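Long-range contact in colicin-B (Escherichia coli, PDB 1RH1), which kills related bacteria by forming a channel in the cytoplasmic membrane that depolarises it and dissipates cellular energy: residues 392-405 against 421-435. Residues are numbered along the deposited sequence; the frame is centred on the assembly and turned at random.
Sequences IVNAWKAFNAEDMG and AIKANNIREKSIEGY
Trp396 lays its indole over Ser431, whose CB lies over the face of the five-membered ring, 4.0 Å from its centroid, in a CH-pi contact. The ring is a knob in the hole formed by Arg428, Ser431, Ile432 and Tyr435: its CE3 meets Arg428 CG at 3.7 Å, and its NE1 side meets the rim of Tyr435, the two ring planes inclined by 26° with neither over the other. One face of Tyr435 is covered by Ile392, whose CG2, anti to the backbone N, stands 4.0 Å from the ring centroid. Val393 straddles Ile432 and Tyr435 with its two methyls, CG1 touching Ile432 CG2 at 3.7 Å.

Arg428 reaches across to the chain between Trp396 and Phe399. Its chain starts anti to the backbone N (chi1 -179°), then bends at chi2 and chi3, bringing NH1 between two main-chain carbonyls. NH1 donates to Trp396 O at 2.9 Å, in both the carbonyl and guanidinium planes, and to Phe399 O at 2.8 Å, tilted from both. NH1 thus ties both the helical carbonyl of Trp396 and the loop carbonyl of Phe399 to helix 420-435, while Trp396 O also accepts Phe399 N. Beyond it, Ala401 is a second, smaller knob among Ala421, Ala424, Asn425 and Arg428, its CB 3.7 Å from Asn425 CA.

Phe475 meets Trp396 edge-to-face, and helices 457-472 and 479-495 also pack on this layer. Segments 392-398 and 421-435 run nearly antiparallel (167°); helices 386-398 and 401-406 each set one knob, Trp396 and Ala401, into helix 420-435, within the all-helical bundle of the colicin pore-forming domain.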
loop_
_atom_site.group_PDB
_atom_site.type_symbol
_atom_site.label_atom_id
_atom_site.label_comp_id
_atom_site.label_asym_id
_atom_site.label_seq_id
_atom_site.Cartn_x
_atom_site.Cartn_y
_atom_site.Cartn_z
ATOM N N ILE A 392 40.670 -6.738 -26.521
ATOM C CA ILE A 392 39.569 -6.752 -25.553
ATOM C C ILE A 392 40.057 -6.570 -24.126
ATOM O O ILE A 392 39.485 -5.847 -23.301
ATOM C CB ILE A 392 38.813 -8.056 -25.604
ATOM C CG1 ILE A 392 38.646 -8.617 -26.992
ATOM C CG2 ILE A 392 37.428 -7.715 -25.112
ATOM C CD1 ILE A 392 38.156 -10.072 -27.100
ATOM N N VAL A 393 41.156 -7.276 -23.864
ATOM C CA VAL A 393 41.829 -7.205 -22.594
ATOM C C VAL A 393 42.220 -5.765 -22.360
ATOM O O VAL A 393 41.715 -5.184 -21.410
ATOM C CB VAL A 393 43.038 -8.123 -22.637
ATOM C CG1 VAL A 393 43.903 -7.976 -21.399
ATOM C CG2 VAL A 393 42.529 -9.546 -22.706
ATOM N N ASN A 394 43.007 -5.153 -23.252
ATOM C CA ASN A 394 43.419 -3.763 -23.117
ATOM C C ASN A 394 42.290 -2.736 -23.023
ATOM O O ASN A 394 42.432 -1.670 -22.417
ATOM C CB ASN A 394 44.301 -3.416 -24.275
ATOM C CG ASN A 394 45.708 -3.975 -24.179
ATOM O OD1 ASN A 394 46.294 -4.354 -25.191
ATOM N ND2 ASN A 394 46.312 -4.032 -22.993
ATOM N N ALA A 395 41.141 -3.061 -23.617
ATOM C CA ALA A 395 39.949 -2.240 -23.511
ATOM C C ALA A 395 39.364 -2.327 -22.112
ATOM O O ALA A 395 38.871 -1.330 -21.583
ATOM C CB ALA A 395 38.908 -2.711 -24.497
ATOM N N TRP A 396 39.408 -3.503 -21.487
ATOM C CA TRP A 396 38.991 -3.587 -20.109
ATOM C C TRP A 396 39.988 -2.911 -19.168
ATOM O O TRP A 396 39.573 -2.243 -18.230
ATOM C CB TRP A 396 38.805 -5.040 -19.786
ATOM C CG TRP A 396 37.425 -5.547 -20.174
ATOM C CD1 TRP A 396 37.259 -6.500 -21.136
ATOM C CD2 TRP A 396 36.247 -5.143 -19.607
ATOM N NE1 TRP A 396 35.976 -6.714 -21.180
ATOM C CE2 TRP A 396 35.342 -5.936 -20.291
ATOM C CE3 TRP A 396 35.804 -4.244 -18.631
ATOM C CZ2 TRP A 396 33.984 -5.842 -20.007
ATOM C CZ3 TRP A 396 34.443 -4.151 -18.347
ATOM C CH2 TRP A 396 33.535 -4.952 -19.031
ATOM N N LYS A 397 41.307 -2.972 -19.402
ATOM C CA LYS A 397 42.319 -2.315 -18.580
ATOM C C LYS A 397 42.158 -0.820 -18.488
ATOM O O LYS A 397 42.633 -0.199 -17.554
ATOM C CB LYS A 397 43.688 -2.555 -19.118
ATOM C CG LYS A 397 44.079 -3.995 -19.096
ATOM C CD LYS A 397 45.535 -4.001 -19.468
ATOM C CE LYS A 397 46.238 -5.084 -18.680
ATOM N NZ LYS A 397 46.236 -4.752 -17.270
ATOM N N ALA A 398 41.512 -0.206 -19.475
ATOM C CA ALA A 398 41.286 1.223 -19.487
ATOM C C ALA A 398 39.885 1.618 -19.036
ATOM O O ALA A 398 39.588 2.797 -18.802
ATOM C CB ALA A 398 41.527 1.728 -20.876
ATOM N N PHE A 399 38.997 0.631 -18.871
ATOM C CA PHE A 399 37.662 0.861 -18.354
ATOM C C PHE A 399 37.723 1.598 -17.025
ATOM O O PHE A 399 38.590 1.360 -16.198
ATOM C CB PHE A 399 37.005 -0.499 -18.224
ATOM C CG PHE A 399 35.615 -0.518 -17.630
ATOM C CD1 PHE A 399 34.518 -0.309 -18.453
ATOM C CD2 PHE A 399 35.444 -0.758 -16.270
ATOM C CE1 PHE A 399 33.244 -0.340 -17.912
ATOM C CE2 PHE A 399 34.166 -0.790 -15.728
ATOM C CZ PHE A 399 33.066 -0.580 -16.552
ATOM N N ASN A 400 36.864 2.582 -16.844
ATOM C CA ASN A 400 36.784 3.334 -15.608
ATOM C C ASN A 400 35.714 2.649 -14.785
ATOM O O ASN A 400 34.515 2.873 -14.910
ATOM C CB ASN A 400 36.404 4.772 -15.912
ATOM C CG ASN A 400 36.378 5.732 -14.740
ATOM O OD1 ASN A 400 36.421 6.945 -14.923
ATOM N ND2 ASN A 400 36.296 5.258 -13.509
ATOM N N ALA A 401 36.181 1.740 -13.941
ATOM C CA ALA A 401 35.330 1.043 -13.009
ATOM C C ALA A 401 34.707 2.064 -12.089
ATOM O O ALA A 401 33.512 1.954 -11.859
ATOM C CB ALA A 401 36.142 0.093 -12.186
ATOM N N GLU A 402 35.448 3.097 -11.648
ATOM C CA GLU A 402 34.939 4.090 -10.711
ATOM C C GLU A 402 33.775 4.894 -11.205
ATOM O O GLU A 402 32.934 5.268 -10.399
ATOM C CB GLU A 402 35.984 5.110 -10.307
ATOM C CG GLU A 402 37.077 4.631 -9.354
ATOM C CD GLU A 402 36.756 4.666 -7.864
ATOM O OE1 GLU A 402 35.787 5.311 -7.438
ATOM O OE2 GLU A 402 37.523 4.048 -7.126
ATOM N N ASP A 403 33.701 5.184 -12.500
ATOM C CA ASP A 403 32.542 5.921 -12.983
ATOM C C ASP A 403 31.337 5.023 -13.273
ATOM O O ASP A 403 30.198 5.465 -13.095
ATOM C CB ASP A 403 32.930 6.715 -14.223
ATOM C CG ASP A 403 32.004 7.911 -14.403
ATOM O OD1 ASP A 403 31.943 8.811 -13.537
ATOM O OD2 ASP A 403 31.326 7.911 -15.430
ATOM N N MET A 404 31.569 3.751 -13.655
ATOM C CA MET A 404 30.523 2.745 -13.805
ATOM C C MET A 404 29.885 2.484 -12.442
ATOM O O MET A 404 28.714 2.107 -12.321
ATOM C CB MET A 404 31.119 1.456 -14.346
ATOM C CG MET A 404 30.103 0.358 -14.649
ATOM S SD MET A 404 28.715 0.850 -15.706
ATOM C CE MET A 404 29.696 1.111 -17.141
ATOM N N GLY A 405 30.703 2.721 -11.405
ATOM C CA GLY A 405 30.284 2.661 -10.026
ATOM C C GLY A 405 29.333 3.807 -9.766
ATOM O O GLY A 405 28.177 3.575 -9.438
ATOM N N ALA A 421 31.640 0.529 -7.257
ATOM C CA ALA A 421 32.851 0.722 -8.038
ATOM C C ALA A 421 33.783 -0.475 -7.929
ATOM O O ALA A 421 34.408 -0.884 -8.903
ATOM C CB ALA A 421 33.580 1.922 -7.550
ATOM N N ILE A 422 33.767 -1.051 -6.718
ATOM C CA ILE A 422 34.482 -2.240 -6.296
ATOM C C ILE A 422 33.980 -3.432 -7.063
ATOM O O ILE A 422 34.797 -4.217 -7.548
ATOM C CB ILE A 422 34.271 -2.471 -4.796
ATOM C CG1 ILE A 422 34.905 -1.329 -4.030
ATOM C CG2 ILE A 422 34.883 -3.764 -4.357
ATOM C CD1 ILE A 422 34.718 -1.344 -2.501
ATOM N N LYS A 423 32.655 -3.573 -7.179
ATOM C CA LYS A 423 32.067 -4.707 -7.891
ATOM C C LYS A 423 32.321 -4.625 -9.378
ATOM O O LYS A 423 32.709 -5.608 -10.012
ATOM C CB LYS A 423 30.576 -4.761 -7.628
ATOM C CG LYS A 423 30.336 -4.902 -6.133
ATOM C CD LYS A 423 28.906 -5.277 -5.836
ATOM C CE LYS A 423 28.737 -5.672 -4.368
ATOM N NZ LYS A 423 28.648 -4.512 -3.505
ATOM N N ALA A 424 32.176 -3.399 -9.893
ATOM C CA ALA A 424 32.451 -3.091 -11.284
ATOM C C ALA A 424 33.920 -3.324 -11.618
ATOM O O ALA A 424 34.216 -3.798 -12.709
ATOM C CB ALA A 424 32.120 -1.649 -11.573
ATOM N N ASN A 425 34.868 -3.056 -10.712
ATOM C CA ASN A 425 36.275 -3.368 -10.945
ATOM C C ASN A 425 36.528 -4.870 -10.928
ATOM O O ASN A 425 37.415 -5.385 -11.632
ATOM C CB ASN A 425 37.120 -2.706 -9.877
ATOM C CG ASN A 425 38.612 -2.991 -9.938
ATOM O OD1 ASN A 425 39.165 -3.552 -8.998
ATOM N ND2 ASN A 425 39.311 -2.636 -11.011
ATOM N N ASN A 426 35.751 -5.610 -10.125
ATOM C CA ASN A 426 35.959 -7.036 -10.148
ATOM C C ASN A 426 35.473 -7.612 -11.447
ATOM O O ASN A 426 36.209 -8.403 -12.013
ATOM C CB ASN A 426 35.249 -7.698 -9.005
ATOM C CG ASN A 426 35.907 -7.358 -7.688
ATOM O OD1 ASN A 426 35.210 -7.002 -6.751
ATOM N ND2 ASN A 426 37.233 -7.440 -7.576
ATOM N N ILE A 427 34.325 -7.178 -11.987
ATOM C CA ILE A 427 33.849 -7.672 -13.277
ATOM C C ILE A 427 34.900 -7.442 -14.347
ATOM O O ILE A 427 35.152 -8.305 -15.174
ATOM C CB ILE A 427 32.542 -6.962 -13.676
ATOM C CG1 ILE A 427 31.446 -7.143 -12.622
ATOM C CG2 ILE A 427 32.065 -7.573 -14.979
ATOM C CD1 ILE A 427 31.063 -8.610 -12.370
ATOM N N ARG A 428 35.572 -6.297 -14.236
ATOM C CA ARG A 428 36.629 -5.916 -15.152
ATOM C C ARG A 428 37.802 -6.875 -15.071
ATOM O O ARG A 428 38.056 -7.570 -16.050
ATOM C CB ARG A 428 37.067 -4.495 -14.837
ATOM C CG ARG A 428 38.154 -3.970 -15.740
ATOM C CD ARG A 428 39.523 -3.893 -15.064
ATOM N NE ARG A 428 39.515 -2.899 -14.009
ATOM C CZ ARG A 428 39.519 -1.587 -14.252
ATOM N NH1 ARG A 428 39.554 -1.143 -15.510
ATOM N NH2 ARG A 428 39.397 -0.722 -13.233
ATOM N N GLU A 429 38.488 -6.976 -13.924
ATOM C CA GLU A 429 39.620 -7.885 -13.767
ATOM C C GLU A 429 39.280 -9.332 -14.104
ATOM O O GLU A 429 40.104 -10.074 -14.647
ATOM C CB GLU A 429 40.118 -7.859 -12.358
ATOM C CG GLU A 429 40.677 -6.549 -11.887
ATOM C CD GLU A 429 40.858 -6.463 -10.371
ATOM O OE1 GLU A 429 40.547 -7.418 -9.645
ATOM O OE2 GLU A 429 41.301 -5.414 -9.900
ATOM N N LYS A 430 38.032 -9.704 -13.792
ATOM C CA LYS A 430 37.544 -11.038 -14.039
ATOM C C LYS A 430 37.023 -11.239 -15.460
ATOM O O LYS A 430 36.877 -12.378 -15.901
ATOM C CB LYS A 430 36.482 -11.341 -12.989
ATOM C CG LYS A 430 37.229 -11.517 -11.679
ATOM C CD LYS A 430 36.375 -11.594 -10.442
ATOM C CE LYS A 430 37.354 -11.800 -9.296
ATOM N NZ LYS A 430 36.648 -12.151 -8.077
ATOM N N SER A 431 36.709 -10.192 -16.227
ATOM C CA SER A 431 36.412 -10.391 -17.633
ATOM C C SER A 431 37.756 -10.514 -18.324
ATOM O O SER A 431 37.888 -11.295 -19.260
ATOM C CB SER A 431 35.651 -9.212 -18.218
ATOM O OG SER A 431 34.302 -9.159 -17.765
ATOM N N ILE A 432 38.791 -9.805 -17.842
ATOM C CA ILE A 432 40.127 -9.864 -18.415
ATOM C C ILE A 432 40.613 -11.283 -18.334
ATOM O O ILE A 432 40.940 -11.836 -19.377
ATOM C CB ILE A 432 41.063 -8.926 -17.675
ATOM C CG1 ILE A 432 40.688 -7.492 -17.969
ATOM C CG2 ILE A 432 42.474 -9.157 -18.142
ATOM C CD1 ILE A 432 41.473 -6.380 -17.252
ATOM N N GLU A 433 40.619 -11.888 -17.145
ATOM C CA GLU A 433 40.844 -13.335 -17.022
ATOM C C GLU A 433 39.638 -13.976 -17.685
ATOM O O GLU A 433 38.529 -13.454 -17.567
ATOM C CB GLU A 433 40.901 -13.672 -15.573
ATOM C CG GLU A 433 41.003 -15.123 -15.181
ATOM C CD GLU A 433 41.164 -15.316 -13.667
ATOM O OE1 GLU A 433 40.715 -14.470 -12.865
ATOM O OE2 GLU A 433 41.761 -16.337 -13.298
ATOM N N GLY A 434 39.742 -15.071 -18.403
ATOM C CA GLY A 434 38.553 -15.477 -19.123
ATOM C C GLY A 434 38.865 -15.094 -20.543
ATOM O O GLY A 434 38.847 -15.982 -21.393
ATOM N N TYR A 435 39.155 -13.816 -20.866
ATOM C CA TYR A 435 39.623 -13.530 -22.214
ATOM C C TYR A 435 41.060 -14.013 -22.219
ATOM O O TYR A 435 41.452 -14.701 -23.146
ATOM C CB TYR A 435 39.546 -12.020 -22.572
ATOM C CG TYR A 435 38.127 -11.517 -22.876
ATOM C CD1 TYR A 435 37.343 -12.071 -23.900
ATOM C CD2 TYR A 435 37.585 -10.504 -22.094
ATOM C CE1 TYR A 435 36.034 -11.626 -24.131
ATOM C CE2 TYR A 435 36.288 -10.053 -22.314
ATOM C CZ TYR A 435 35.513 -10.613 -23.330
ATOM O OH TYR A 435 34.220 -10.140 -23.514
#